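Local coordinates for pseudopodium-enriched atypical kinase 1 (PDB 6BHC), which is a dimeric pseudokinase that probably serves as a signalling scaffold in tyrosine-kinase pathways rather than as a working phosphotransferase, at residues D52-F57 and E127-L132; L105-S110 and Y197-C202; N380-K385 and D421-I426. The protein carries 1 engineered substitution. All blocks are in the same frame, centred on the assembly; numbering follows the deposited sequence.

The three contacts run from the small lobe of the kinase fold to the helical region that pairs two subunits. Interaction 1 settles a loop on the small-lobe sheet. Interaction 2, its centre 28 Å away, joins helix 104-109 to the residues that lead into the catalytic loop, and so sits by the unusual catalytic cleft, as expected for these elements in a kinase fold. The two are linked along the chain, since helix 104-109 is followed by strand 123-128, but their nearest atoms stay about 13 Å apart. Interaction 3 packs two helices beside the dimer interface, 34 Å from interaction 2 and 54 Å from interaction 1 between centres, on the opposite side of the chain's centre from interaction 1.

Interaction 1 of 3, residues D52-F57 and E127-L132; sequences DSWSDF and EVPNRL
Trp54 drops its indole from the 52-57 loop onto the end of strand 123-128, where it meets Val128, Pro129 and Leu132. This is the curved antiparallel sheet of the kinase small lobe, in which strand 123-128 pairs with strand 143-150. The indole swings out from its own turn with CG opposite the backbone N (chi1 167°), which sends the six-membered ring across to the other segment. Val128 runs at about a right angle to it and uses both branches: Val128 CG1 lies 3.9 Å from Trp54 CH2, while Val128 CG2 sits over one face, displaced toward the rim and 4.2 Å from Trp54 CZ3. The Glu127 carbonyl oxygen is on that same face, offset toward the rim on the side of NE1 and CD1. Leu132 arrives from the opposite direction and presents CD1 near the ring plane, at the edge, 4.1 Å from Trp54 CZ2. Pro129 completes the set with CD, slanting in 4.1 Å from Trp54 CZ2. A turn brings Leu132 round to the ring: Leu132 N bonds to Pro129 O at 3.2 Å. Val128 itself is tied into the sheet by backbone bonding to Arg143.

Val88 and Ile90 of strand 85-91 and Phe124 and Ala126 of strand 123-128 also touch the indole, which thus spans more than one strand. Replacing this tryptophan with an alanine would probably leave the Val128 methyls and Leu132 CD1 without their mate and open a gap between the loop and the sheet. The side-chain contacts are apolar; the polar neighbour is Glu127 O, which lies above the ring, 4.0 Å from Trp54 NE1, whereas the N-H points along the ring plane and so does not aim at that oxygen.

Interaction 2 of 3, residues L105-S110 and Y197-C202; sequences LAVRQS and YHVTHC
The Tyr197 ring is approached obliquely by the carbonyl oxygen of Ser110, with Ser110 O 3.5 Å from Tyr197 CE1, while its phenol OH bonds to the backbone N of Ala112, just beyond the 105-110 segment. Beside Tyr197, Val107 and Val199 lie alongside each other, pointing opposite ways, and touch through one branch each, Val107 CG1 to Val199 CG1 at 4.0 Å. In both, CG1 lies opposite the backbone N (chi1 174° and 170°), which turns that methyl to the other valine. Ser110 folds OG back to Val107 O at 2.7 Å, tilted 34° out of the carbonyl plane. Across from it, a Schellman motif with His198 at its C-prime position ends helix 173-194. Asp278 holds the backbone N of both His201 and Cys202. The whole is consistent with the end of the kinase C-helix packing on the turn and short strand that lead into the catalytic loop, where His201-Cys202-Asp203 stands at the HRD position, with cysteine for arginine.

Interaction 3 of 3, residues N380-K385 and D421-I426; sequences NWLDIK and DSLSCI
Two helical segments, 380-385 of helix 371-396 and 421-426 of helix 420-430, come closest at Leu382 and Leu423, whose CA atoms are 9.4 Å apart. Leu423 bridges that gap with a single methyl. Its CG lies opposite its own carbonyl carbon (chi1 -66°), and the chain runs out extended so that Leu423 CD1 meets Leu382 tip to tip, 3.7 Å from Leu382 CG, with both Leu382 methyls about as near. The same methyl slants against the six-membered ring of Trp381, Leu423 CD1 being 3.9 Å from Trp381 CE3, and the two side chains cross at about a right angle. Thus one methyl fits between a leucine and an indole on neighbouring positions of the facing helix. One face of that indole is covered by Lys385, one turn on, whose folded chain lays CG over the ring centre. Tyr414 of helix 406-417 also touches Leu423. Around the helix, Asp383 makes a salt bridge to Arg21, and Asn380, Asp383 and Ile384 pack on Val16 and Ile20 of the second subunit. This packing of two C-terminal helices belongs to the helical region flanking the kinase fold that, with the N-terminal helix, forms the split helical dimerisation region of the PEAK family.

Interaction 1 of 3, residues D52-F57 and E127-L132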
ATOM      1  N   ASP A  52     -31.082 -21.957  31.331  1.00115.18           N
ATOM      2  CA  ASP A  52     -31.285 -22.581  30.022  1.00106.27           C
ATOM      3  C   ASP A  52     -30.619 -21.774  28.908  1.00 89.73           C
ATOM      4  O   ASP A  52     -31.269 -21.245  28.004  1.00 89.15           O
ATOM      5  CB  ASP A  52     -32.775 -22.786  29.737  1.00113.76           C
ATOM      6  CG  ASP A  52     -33.277 -24.136  30.204  1.00119.51           C
ATOM      7  OD1 ASP A  52     -32.465 -25.083  30.263  1.00122.30           O
ATOM      8  OD2 ASP A  52     -34.482 -24.251  30.509  1.00121.10           O
ATOM      9  N   SER A  53     -29.289 -21.689  28.989  1.00 71.41           N
ATOM     10  CA  SER A  53     -28.532 -21.061  27.915  1.00 60.54           C
ATOM     11  C   SER A  53     -28.422 -21.961  26.693  1.00 53.17           C
ATOM     12  O   SER A  53     -28.097 -21.473  25.606  1.00 51.91           O
ATOM     13  CB  SER A  53     -27.143 -20.669  28.414  1.00 53.66           C
ATOM     14  OG  SER A  53     -27.238 -19.717  29.455  1.00 62.34           O
ATOM     15  N   TRP A  54     -28.685 -23.262  26.849  1.00 55.29           N
ATOM     16  CA  TRP A  54     -28.713 -24.161  25.700  1.00 57.40           C
ATOM     17  C   TRP A  54     -29.836 -23.799  24.738  1.00 54.64           C
ATOM     18  O   TRP A  54     -29.720 -24.031  23.530  1.00 56.74           O
ATOM     19  CB  TRP A  54     -28.858 -25.607  26.174  1.00 60.64           C
ATOM     20  CG  TRP A  54     -29.200 -26.572  25.082  1.00 64.33           C
ATOM     21  CD1 TRP A  54     -30.425 -27.113  24.820  1.00 66.02           C
ATOM     22  CD2 TRP A  54     -28.306 -27.109  24.100  1.00 58.53           C
ATOM     23  NE1 TRP A  54     -30.349 -27.955  23.736  1.00 62.55           N
ATOM     24  CE2 TRP A  54     -29.058 -27.969  23.277  1.00 59.81           C
ATOM     25  CE3 TRP A  54     -26.942 -26.945  23.839  1.00 57.51           C
ATOM     26  CZ2 TRP A  54     -28.492 -28.664  22.210  1.00 60.58           C
ATOM     27  CZ3 TRP A  54     -26.382 -27.638  22.779  1.00 58.25           C
ATOM     28  CH2 TRP A  54     -27.156 -28.486  21.978  1.00 56.39           C
ATOM     29  N   SER A  55     -30.927 -23.227  25.252  1.00 54.70           N
ATOM     30  CA  SER A  55     -32.036 -22.807  24.407  1.00 57.43           C
ATOM     31  C   SER A  55     -31.758 -21.497  23.681  1.00 51.95           C
ATOM     32  O   SER A  55     -32.462 -21.178  22.717  1.00 50.35           O
ATOM     33  CB  SER A  55     -33.310 -22.672  25.244  1.00 57.53           C
ATOM     34  OG  SER A  55     -34.401 -22.237  24.453  1.00 71.80           O
ATOM     35  N   ASP A  56     -30.754 -20.735  24.118  1.00 53.27           N
ATOM     36  CA  ASP A  56     -30.405 -19.476  23.472  1.00 51.10           C
ATOM     37  C   ASP A  56     -29.564 -19.663  22.217  1.00 57.02           C
ATOM     38  O   ASP A  56     -29.277 -18.674  21.532  1.00 55.91           O
ATOM     39  CB  ASP A  56     -29.660 -18.566  24.453  1.00 52.36           C
ATOM     40  CG  ASP A  56     -30.567 -18.001  25.525  1.00 65.77           C
ATOM     41  OD1 ASP A  56     -31.783 -17.871  25.269  1.00 61.16           O
ATOM     42  OD2 ASP A  56     -30.063 -17.682  26.623  1.00 78.51           O
ATOM     43  N   PHE A  57     -29.160 -20.887  21.900  1.00 62.15           N
ATOM     44  CA  PHE A  57     -28.355 -21.173  20.715  1.00 61.00           C
ATOM     45  C   PHE A  57     -29.216 -21.970  19.742  1.00 58.75           C
ATOM     46  O   PHE A  57     -29.390 -23.182  19.898  1.00 63.99           O
ATOM     47  CB  PHE A  57     -27.079 -21.924  21.088  1.00 40.93           C
ATOM     48  CG  PHE A  57     -26.082 -21.082  21.828  1.00 47.43           C
ATOM     49  CD1 PHE A  57     -26.105 -21.009  23.211  1.00 45.88           C
ATOM     50  CD2 PHE A  57     -25.127 -20.352  21.138  1.00 39.22           C
ATOM     51  CE1 PHE A  57     -25.191 -20.229  23.894  1.00 45.27           C
ATOM     52  CE2 PHE A  57     -24.209 -19.572  21.816  1.00 38.93           C
ATOM     53  CZ  PHE A  57     -24.241 -19.509  23.195  1.00 46.23           C
ATOM     54  N   GLU A 127     -28.068 -30.548  28.715  1.00 55.56           N
ATOM     55  CA  GLU A 127     -28.621 -31.815  28.251  1.00 58.42           C
ATOM     56  C   GLU A 127     -28.784 -31.746  26.738  1.00 56.75           C
ATOM     57  O   GLU A 127     -29.590 -30.963  26.227  1.00 60.26           O
ATOM     58  CB  GLU A 127     -29.952 -32.106  28.938  1.00 60.97           C
ATOM     59  CG  GLU A 127     -29.847 -32.329  30.437  1.00 72.41           C
ATOM     60  CD  GLU A 127     -31.194 -32.590  31.084  1.00 91.55           C
ATOM     61  OE1 GLU A 127     -32.228 -32.349  30.426  1.00 96.82           O
ATOM     62  OE2 GLU A 127     -31.219 -33.039  32.247  1.00 96.74           O
ATOM     63  N   VAL A 128     -28.016 -32.558  26.019  1.00 57.32           N
ATOM     64  CA  VAL A 128     -27.995 -32.522  24.560  1.00 62.34           C
ATOM     65  C   VAL A 128     -28.706 -33.761  24.025  1.00 65.47           C
ATOM     66  O   VAL A 128     -28.482 -34.867  24.539  1.00 64.47           O
ATOM     67  CB  VAL A 128     -26.554 -32.434  24.030  1.00 59.49           C
ATOM     68  CG1 VAL A 128     -26.538 -32.258  22.518  1.00 59.03           C
ATOM     69  CG2 VAL A 128     -25.809 -31.297  24.707  1.00 57.02           C
ATOM     70  N   PRO A 129     -29.572 -33.627  23.020  1.00 61.20           N
ATOM     71  CA  PRO A 129     -30.198 -34.815  22.425  1.00 59.79           C
ATOM     72  C   PRO A 129     -29.161 -35.738  21.803  1.00 58.91           C
ATOM     73  O   PRO A 129     -28.176 -35.289  21.212  1.00 54.06           O
ATOM     74  CB  PRO A 129     -31.135 -34.229  21.363  1.00 58.07           C
ATOM     75  CG  PRO A 129     -31.380 -32.824  21.802  1.00 56.53           C
ATOM     76  CD  PRO A 129     -30.113 -32.376  22.462  1.00 58.52           C
ATOM     77  N   ASN A 130     -29.398 -37.045  21.939  1.00 56.35           N
ATOM     78  CA  ASN A 130     -28.470 -38.035  21.405  1.00 62.53           C
ATOM     79  C   ASN A 130     -28.403 -38.006  19.884  1.00 62.12           C
ATOM     80  O   ASN A 130     -27.389 -38.425  19.315  1.00 60.50           O
ATOM     81  CB  ASN A 130     -28.865 -39.437  21.878  1.00 73.48           C
ATOM     82  CG  ASN A 130     -28.650 -39.636  23.366  1.00 79.75           C
ATOM     83  OD1 ASN A 130     -28.435 -38.677  24.109  1.00 83.37           O
ATOM     84  ND2 ASN A 130     -28.710 -40.886  23.806  1.00 81.08           N
ATOM     85  N   ARG A 131     -29.453 -37.523  19.212  1.00 46.62           N
ATOM     86  CA  ARG A 131     -29.442 -37.480  17.756  1.00 52.77           C
ATOM     87  C   ARG A 131     -28.365 -36.549  17.213  1.00 55.57           C
ATOM     88  O   ARG A 131     -27.944 -36.710  16.063  1.00 58.84           O
ATOM     89  CB  ARG A 131     -30.814 -37.056  17.236  1.00 59.74           C
ATOM     90  CG  ARG A 131     -31.295 -35.725  17.786  1.00 64.01           C
ATOM     91  CD  ARG A 131     -32.654 -35.352  17.218  1.00 68.29           C
ATOM     92  NE  ARG A 131     -33.129 -34.076  17.745  1.00 71.45           N
ATOM     93  CZ  ARG A 131     -32.813 -32.892  17.230  1.00 71.26           C
ATOM     94  NH1 ARG A 131     -32.019 -32.819  16.170  1.00 62.94           N
ATOM     95  NH2 ARG A 131     -33.289 -31.781  17.775  1.00 74.86           N
ATOM     96  N   LEU A 132     -27.906 -35.584  18.013  1.00 50.20           N
ATOM     97  CA  LEU A 132     -26.841 -34.690  17.577  1.00 52.66           C
ATOM     98  C   LEU A 132     -25.468 -35.331  17.715  1.00 62.33           C
ATOM     99  O   LEU A 132     -24.551 -34.994  16.958  1.00 60.65           O
ATOM    100  CB  LEU A 132     -26.891 -33.385  18.376  1.00 50.77           C
ATOM    101  CG  LEU A 132     -28.155 -32.536  18.229  1.00 53.41           C
ATOM    102  CD1 LEU A 132     -28.115 -31.364  19.198  1.00 47.94           C
ATOM    103  CD2 LEU A 132     -28.294 -32.057  16.792  1.00 51.66           C
TER

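Interaction 2 of 3, residues L105-S110 and Y197-C202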
ATOM      1  N   LEU A 105      -9.944 -27.027  28.768  1.00 60.86           N
ATOM      2  CA  LEU A 105     -10.260 -25.616  28.973  1.00 58.65           C
ATOM      3  C   LEU A 105      -9.286 -24.966  29.946  1.00 56.18           C
ATOM      4  O   LEU A 105      -8.908 -23.804  29.767  1.00 51.08           O
ATOM      5  CB  LEU A 105     -11.698 -25.465  29.470  1.00 63.27           C
ATOM      6  CG  LEU A 105     -12.814 -25.791  28.476  1.00 65.34           C
ATOM      7  CD1 LEU A 105     -14.170 -25.760  29.162  1.00 68.31           C
ATOM      8  CD2 LEU A 105     -12.787 -24.824  27.305  1.00 59.33           C
ATOM      9  N   ALA A 106      -8.860 -25.700  30.977  1.00 58.02           N
ATOM     10  CA  ALA A 106      -7.978 -25.118  31.985  1.00 57.11           C
ATOM     11  C   ALA A 106      -6.626 -24.736  31.391  1.00 63.80           C
ATOM     12  O   ALA A 106      -6.106 -23.647  31.662  1.00 60.23           O
ATOM     13  CB  ALA A 106      -7.796 -26.091  33.150  1.00 43.70           C
ATOM     14  N   VAL A 107      -6.044 -25.615  30.573  1.00 63.34           N
ATOM     15  CA  VAL A 107      -4.732 -25.331  30.001  1.00 64.01           C
ATOM     16  C   VAL A 107      -4.835 -24.253  28.928  1.00 61.54           C
ATOM     17  O   VAL A 107      -3.998 -23.346  28.856  1.00 57.13           O
ATOM     18  CB  VAL A 107      -4.100 -26.624  29.451  1.00 60.65           C
ATOM     19  CG1 VAL A 107      -2.802 -26.317  28.721  1.00 60.47           C
ATOM     20  CG2 VAL A 107      -3.857 -27.612  30.580  1.00 67.70           C
ATOM     21  N   ARG A 108      -5.869 -24.323  28.087  1.00 63.94           N
ATOM     22  CA  ARG A 108      -6.000 -23.388  26.975  1.00 65.09           C
ATOM     23  C   ARG A 108      -6.437 -21.998  27.430  1.00 68.74           C
ATOM     24  O   ARG A 108      -6.077 -21.003  26.790  1.00 68.32           O
ATOM     25  CB  ARG A 108      -6.986 -23.944  25.945  1.00 58.51           C
ATOM     26  CG  ARG A 108      -7.012 -23.194  24.628  1.00 57.74           C
ATOM     27  CD  ARG A 108      -7.800 -23.966  23.582  1.00 60.05           C
ATOM     28  NE  ARG A 108      -9.129 -24.333  24.059  1.00 61.67           N
ATOM     29  CZ  ARG A 108     -10.183 -23.525  24.024  1.00 63.76           C
ATOM     30  NH1 ARG A 108     -10.065 -22.296  23.537  1.00 65.90           N
ATOM     31  NH2 ARG A 108     -11.356 -23.943  24.478  1.00 62.85           N
ATOM     32  N   GLN A 109      -7.204 -21.904  28.519  1.00 67.97           N
ATOM     33  CA  GLN A 109      -7.638 -20.598  29.006  1.00 72.03           C
ATOM     34  C   GLN A 109      -6.485 -19.790  29.589  1.00 68.43           C
ATOM     35  O   GLN A 109      -6.558 -18.556  29.615  1.00 67.50           O
ATOM     36  CB  GLN A 109      -8.744 -20.769  30.050  1.00 83.89           C
ATOM     37  CG  GLN A 109      -9.452 -19.490  30.464  1.00 99.29           C
ATOM     38  CD  GLN A 109     -10.569 -19.751  31.455  1.00111.79           C
ATOM     39  OE1 GLN A 109     -10.935 -20.900  31.703  1.00113.65           O
ATOM     40  NE2 GLN A 109     -11.116 -18.685  32.029  1.00116.12           N
ATOM     41  N   SER A 110      -5.422 -20.451  30.044  1.00 60.47           N
ATOM     42  CA  SER A 110      -4.266 -19.760  30.601  1.00 62.49           C
ATOM     43  C   SER A 110      -3.338 -19.191  29.536  1.00 54.14           C
ATOM     44  O   SER A 110      -2.333 -18.565  29.887  1.00 67.39           O
ATOM     45  CB  SER A 110      -3.480 -20.705  31.516  1.00 72.61           C
ATOM     46  OG  SER A 110      -2.992 -21.826  30.799  1.00 72.49           O
ATOM     47  N   TYR A 197       5.147 -20.907  27.756  1.00 22.72           N
ATOM     48  CA  TYR A 197       4.324 -21.455  28.825  1.00 28.83           C
ATOM     49  C   TYR A 197       4.794 -22.826  29.288  1.00 36.82           C
ATOM     50  O   TYR A 197       4.270 -23.335  30.285  1.00 33.04           O
ATOM     51  CB  TYR A 197       2.860 -21.555  28.376  1.00 30.91           C
ATOM     52  CG  TYR A 197       2.194 -20.226  28.103  1.00 34.26           C
ATOM     53  CD1 TYR A 197       1.665 -19.467  29.139  1.00 37.72           C
ATOM     54  CD2 TYR A 197       2.086 -19.735  26.809  1.00 35.26           C
ATOM     55  CE1 TYR A 197       1.054 -18.252  28.895  1.00 41.79           C
ATOM     56  CE2 TYR A 197       1.473 -18.523  26.554  1.00 30.23           C
ATOM     57  CZ  TYR A 197       0.961 -17.785  27.600  1.00 36.96           C
ATOM     58  OH  TYR A 197       0.352 -16.576  27.352  1.00 40.18           O
ATOM     59  N   HIS A 198       5.764 -23.427  28.593  1.00 33.67           N
ATOM     60  CA  HIS A 198       6.214 -24.794  28.863  1.00 30.87           C
ATOM     61  C   HIS A 198       5.048 -25.776  28.772  1.00 31.49           C
ATOM     62  O   HIS A 198       4.849 -26.630  29.638  1.00 38.64           O
ATOM     63  CB  HIS A 198       6.915 -24.896  30.220  1.00 38.22           C
ATOM     64  CG  HIS A 198       8.156 -24.069  30.319  1.00 49.30           C
ATOM     65  ND1 HIS A 198       8.144 -22.759  30.748  1.00 61.11           N
ATOM     66  CD2 HIS A 198       9.447 -24.361  30.033  1.00 52.89           C
ATOM     67  CE1 HIS A 198       9.376 -22.282  30.729  1.00 58.29           C
ATOM     68  NE2 HIS A 198      10.186 -23.234  30.299  1.00 54.41           N
ATOM     69  N   VAL A 199       4.268 -25.641  27.704  1.00 29.98           N
ATOM     70  CA  VAL A 199       3.106 -26.484  27.454  1.00 33.51           C
ATOM     71  C   VAL A 199       3.383 -27.330  26.220  1.00 34.87           C
ATOM     72  O   VAL A 199       3.848 -26.813  25.196  1.00 32.92           O
ATOM     73  CB  VAL A 199       1.830 -25.641  27.277  1.00 31.36           C
ATOM     74  CG1 VAL A 199       0.681 -26.504  26.782  1.00 32.87           C
ATOM     75  CG2 VAL A 199       1.461 -24.967  28.589  1.00 37.67           C
ATOM     76  N   THR A 200       3.118 -28.628  26.325  1.00 27.78           N
ATOM     77  CA  THR A 200       3.204 -29.555  25.204  1.00 31.60           C
ATOM     78  C   THR A 200       1.811 -30.091  24.905  1.00 25.54           C
ATOM     79  O   THR A 200       1.091 -30.499  25.822  1.00 25.58           O
ATOM     80  CB  THR A 200       4.160 -30.711  25.507  1.00 30.36           C
ATOM     81  OG1 THR A 200       3.688 -31.438  26.648  1.00 43.26           O
ATOM     82  CG2 THR A 200       5.563 -30.190  25.788  1.00 32.27           C
ATOM     83  N   HIS A 201       1.438 -30.091  23.625  1.00 23.02           N
ATOM     84  CA  HIS A 201       0.091 -30.508  23.244  1.00 24.54           C
ATOM     85  C   HIS A 201      -0.114 -32.001  23.480  1.00 30.49           C
ATOM     86  O   HIS A 201      -1.124 -32.414  24.062  1.00 32.77           O
ATOM     87  CB  HIS A 201      -0.169 -30.143  21.784  1.00 17.28           C
ATOM     88  CG  HIS A 201      -1.588 -30.343  21.353  1.00 31.08           C
ATOM     89  ND1 HIS A 201      -2.086 -31.573  20.981  1.00 34.98           N
ATOM     90  CD2 HIS A 201      -2.614 -29.468  21.226  1.00 21.58           C
ATOM     91  CE1 HIS A 201      -3.357 -31.447  20.645  1.00 36.37           C
ATOM     92  NE2 HIS A 201      -3.702 -30.180  20.785  1.00 24.97           N
ATOM     93  N   CYS A 202       0.827 -32.825  23.015  1.00 27.57           N
ATOM     94  CA  CYS A 202       0.892 -34.270  23.245  1.00 37.18           C
ATOM     95  C   CYS A 202      -0.195 -35.060  22.526  1.00 34.79           C
ATOM     96  O   CYS A 202      -0.298 -36.276  22.734  1.00 43.69           O
ATOM     97  CB  CYS A 202       0.845 -34.614  24.738  1.00 42.22           C
ATOM     98  SG  CYS A 202       2.209 -33.938  25.698  1.00 56.76           S
TER

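Interaction 3 of 3, residues N380-K385 and D421-I426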
ATOM      1  N   ASN A 380      22.369 -10.134   0.307  1.00 20.25           N
ATOM      2  CA  ASN A 380      21.860  -9.621  -0.961  1.00 26.32           C
ATOM      3  C   ASN A 380      20.496 -10.215  -1.281  1.00 27.33           C
ATOM      4  O   ASN A 380      19.601  -9.510  -1.763  1.00 24.74           O
ATOM      5  CB  ASN A 380      22.851  -9.913  -2.088  1.00 21.65           C
ATOM      6  CG  ASN A 380      24.160  -9.167  -1.922  1.00 38.87           C
ATOM      7  OD1 ASN A 380      24.246  -8.195  -1.170  1.00 37.54           O
ATOM      8  ND2 ASN A 380      25.189  -9.617  -2.629  1.00 36.58           N
ATOM      9  N   TRP A 381      20.317 -11.510  -1.013  1.00 24.77           N
ATOM     10  CA  TRP A 381      19.015 -12.134  -1.228  1.00 30.25           C
ATOM     11  C   TRP A 381      17.948 -11.497  -0.344  1.00 24.28           C
ATOM     12  O   TRP A 381      16.826 -11.250  -0.798  1.00 25.75           O
ATOM     13  CB  TRP A 381      19.105 -13.638  -0.968  1.00 26.62           C
ATOM     14  CG  TRP A 381      17.812 -14.362  -1.197  1.00 25.87           C
ATOM     15  CD1 TRP A 381      17.403 -14.962  -2.352  1.00 25.67           C
ATOM     16  CD2 TRP A 381      16.757 -14.557  -0.248  1.00 24.06           C
ATOM     17  NE1 TRP A 381      16.160 -15.522  -2.179  1.00 19.79           N
ATOM     18  CE2 TRP A 381      15.742 -15.286  -0.895  1.00 19.65           C
ATOM     19  CE3 TRP A 381      16.574 -14.187   1.089  1.00 28.68           C
ATOM     20  CZ2 TRP A 381      14.560 -15.649  -0.255  1.00 19.22           C
ATOM     21  CZ3 TRP A 381      15.401 -14.548   1.722  1.00 21.76           C
ATOM     22  CH2 TRP A 381      14.408 -15.271   1.051  1.00 16.56           C
ATOM     23  N   LEU A 382      18.285 -11.215   0.917  1.00 26.81           N
ATOM     24  CA  LEU A 382      17.327 -10.592   1.827  1.00 28.01           C
ATOM     25  C   LEU A 382      16.941  -9.196   1.354  1.00 27.38           C
ATOM     26  O   LEU A 382      15.758  -8.834   1.349  1.00 26.45           O
ATOM     27  CB  LEU A 382      17.907 -10.533   3.240  1.00 29.41           C
ATOM     28  CG  LEU A 382      17.665 -11.741   4.141  1.00 42.35           C
ATOM     29  CD1 LEU A 382      18.425 -11.591   5.450  1.00 46.20           C
ATOM     30  CD2 LEU A 382      16.178 -11.914   4.402  1.00 42.80           C
ATOM     31  N   ASP A 383      17.933  -8.395   0.958  1.00 20.35           N
ATOM     32  CA  ASP A 383      17.655  -7.019   0.557  1.00 29.39           C
ATOM     33  C   ASP A 383      16.752  -6.967  -0.670  1.00 26.49           C
ATOM     34  O   ASP A 383      15.864  -6.112  -0.760  1.00 28.59           O
ATOM     35  CB  ASP A 383      18.967  -6.277   0.298  1.00 34.19           C
ATOM     36  CG  ASP A 383      19.835  -6.173   1.541  1.00 41.68           C
ATOM     37  OD1 ASP A 383      19.280  -6.218   2.660  1.00 41.70           O
ATOM     38  OD2 ASP A 383      21.069  -6.042   1.401  1.00 49.76           O
ATOM     39  N   ILE A 384      16.955  -7.884  -1.618  1.00 22.20           N
ATOM     40  CA  ILE A 384      16.130  -7.905  -2.821  1.00 22.23           C
ATOM     41  C   ILE A 384      14.716  -8.374  -2.496  1.00 29.23           C
ATOM     42  O   ILE A 384      13.733  -7.785  -2.958  1.00 25.56           O
ATOM     43  CB  ILE A 384      16.786  -8.786  -3.899  1.00 30.49           C
ATOM     44  CG1 ILE A 384      18.103  -8.163  -4.363  1.00 37.55           C
ATOM     45  CG2 ILE A 384      15.843  -8.993  -5.074  1.00 29.78           C
ATOM     46  CD1 ILE A 384      18.823  -8.970  -5.423  1.00 36.46           C
ATOM     47  N   LYS A 385      14.591  -9.436  -1.696  1.00 31.40           N
ATOM     48  CA  LYS A 385      13.270  -9.958  -1.361  1.00 27.97           C
ATOM     49  C   LYS A 385      12.472  -8.965  -0.526  1.00 21.12           C
ATOM     50  O   LYS A 385      11.257  -8.830  -0.708  1.00 22.55           O
ATOM     51  CB  LYS A 385      13.400 -11.293  -0.628  1.00 25.68           C
ATOM     52  CG  LYS A 385      13.905 -12.428  -1.502  1.00 43.15           C
ATOM     53  CD  LYS A 385      12.827 -12.927  -2.455  1.00 46.56           C
ATOM     54  CE  LYS A 385      11.689 -13.589  -1.693  1.00 50.16           C
ATOM     55  NZ  LYS A 385      10.664 -14.175  -2.603  1.00 52.84           N
ATOM     56  N   ASP A 421      22.157 -14.825   9.764  1.00 26.72           N
ATOM     57  CA  ASP A 421      22.504 -15.932  10.648  1.00 30.25           C
ATOM     58  C   ASP A 421      21.405 -16.988  10.672  1.00 29.40           C
ATOM     59  O   ASP A 421      21.695 -18.190  10.669  1.00 32.86           O
ATOM     60  CB  ASP A 421      22.778 -15.410  12.057  1.00 35.62           C
ATOM     61  CG  ASP A 421      23.265 -16.496  12.995  1.00 56.42           C
ATOM     62  OD1 ASP A 421      24.481 -16.782  12.993  1.00 55.02           O
ATOM     63  OD2 ASP A 421      22.433 -17.063  13.735  1.00 66.11           O
ATOM     64  N   SER A 422      20.140 -16.562  10.694  1.00 30.94           N
ATOM     65  CA  SER A 422      19.042 -17.523  10.709  1.00 25.34           C
ATOM     66  C   SER A 422      18.931 -18.256   9.378  1.00 28.29           C
ATOM     67  O   SER A 422      18.609 -19.449   9.346  1.00 34.01           O
ATOM     68  CB  SER A 422      17.725 -16.821  11.040  1.00 25.23           C
ATOM     69  OG  SER A 422      17.227 -16.115   9.917  1.00 25.74           O
ATOM     70  N   LEU A 423      19.185 -17.558   8.268  1.00 19.45           N
ATOM     71  CA  LEU A 423      19.162 -18.220   6.968  1.00 23.95           C
ATOM     72  C   LEU A 423      20.309 -19.211   6.835  1.00 26.45           C
ATOM     73  O   LEU A 423      20.133 -20.303   6.284  1.00 26.75           O
ATOM     74  CB  LEU A 423      19.219 -17.183   5.846  1.00 17.47           C
ATOM     75  CG  LEU A 423      18.020 -16.246   5.688  1.00 31.31           C
ATOM     76  CD1 LEU A 423      18.193 -15.382   4.453  1.00 24.55           C
ATOM     77  CD2 LEU A 423      16.720 -17.033   5.617  1.00 32.94           C
ATOM     78  N   SER A 424      21.492 -18.848   7.338  1.00 21.64           N
ATOM     79  CA  SER A 424      22.643 -19.738   7.241  1.00 35.59           C
ATOM     80  C   SER A 424      22.396 -21.044   7.986  1.00 33.30           C
ATOM     81  O   SER A 424      22.834 -22.111   7.542  1.00 39.75           O
ATOM     82  CB  SER A 424      23.892 -19.038   7.777  1.00 36.50           C
ATOM     83  OG  SER A 424      25.020 -19.892   7.717  1.00 46.90           O
ATOM     84  N   CYS A 425      21.691 -20.982   9.118  1.00 34.95           N
ATOM     85  CA  CYS A 425      21.381 -22.200   9.859  1.00 35.46           C
ATOM     86  C   CYS A 425      20.361 -23.058   9.117  1.00 33.01           C
ATOM     87  O   CYS A 425      20.502 -24.284   9.058  1.00 32.66           O
ATOM     88  CB  CYS A 425      20.877 -21.849  11.258  1.00 41.00           C
ATOM     89  SG  CYS A 425      22.086 -20.972  12.282  1.00 57.50           S
ATOM     90  N   ILE A 426      19.332 -22.432   8.540  1.00 32.65           N
ATOM     91  CA  ILE A 426      18.306 -23.191   7.831  1.00 32.79           C
ATOM     92  C   ILE A 426      18.879 -23.822   6.568  1.00 31.94           C
ATOM     93  O   ILE A 426      18.566 -24.973   6.237  1.00 30.60           O
ATOM     94  CB  ILE A 426      17.097 -22.290   7.516  1.00 29.99           C
ATOM     95  CG1 ILE A 426      16.429 -21.826   8.810  1.00 29.42           C
ATOM     96  CG2 ILE A 426      16.092 -23.023   6.640  1.00 17.21           C
ATOM     97  CD1 ILE A 426      15.961 -22.968   9.692  1.00 24.78           C
TER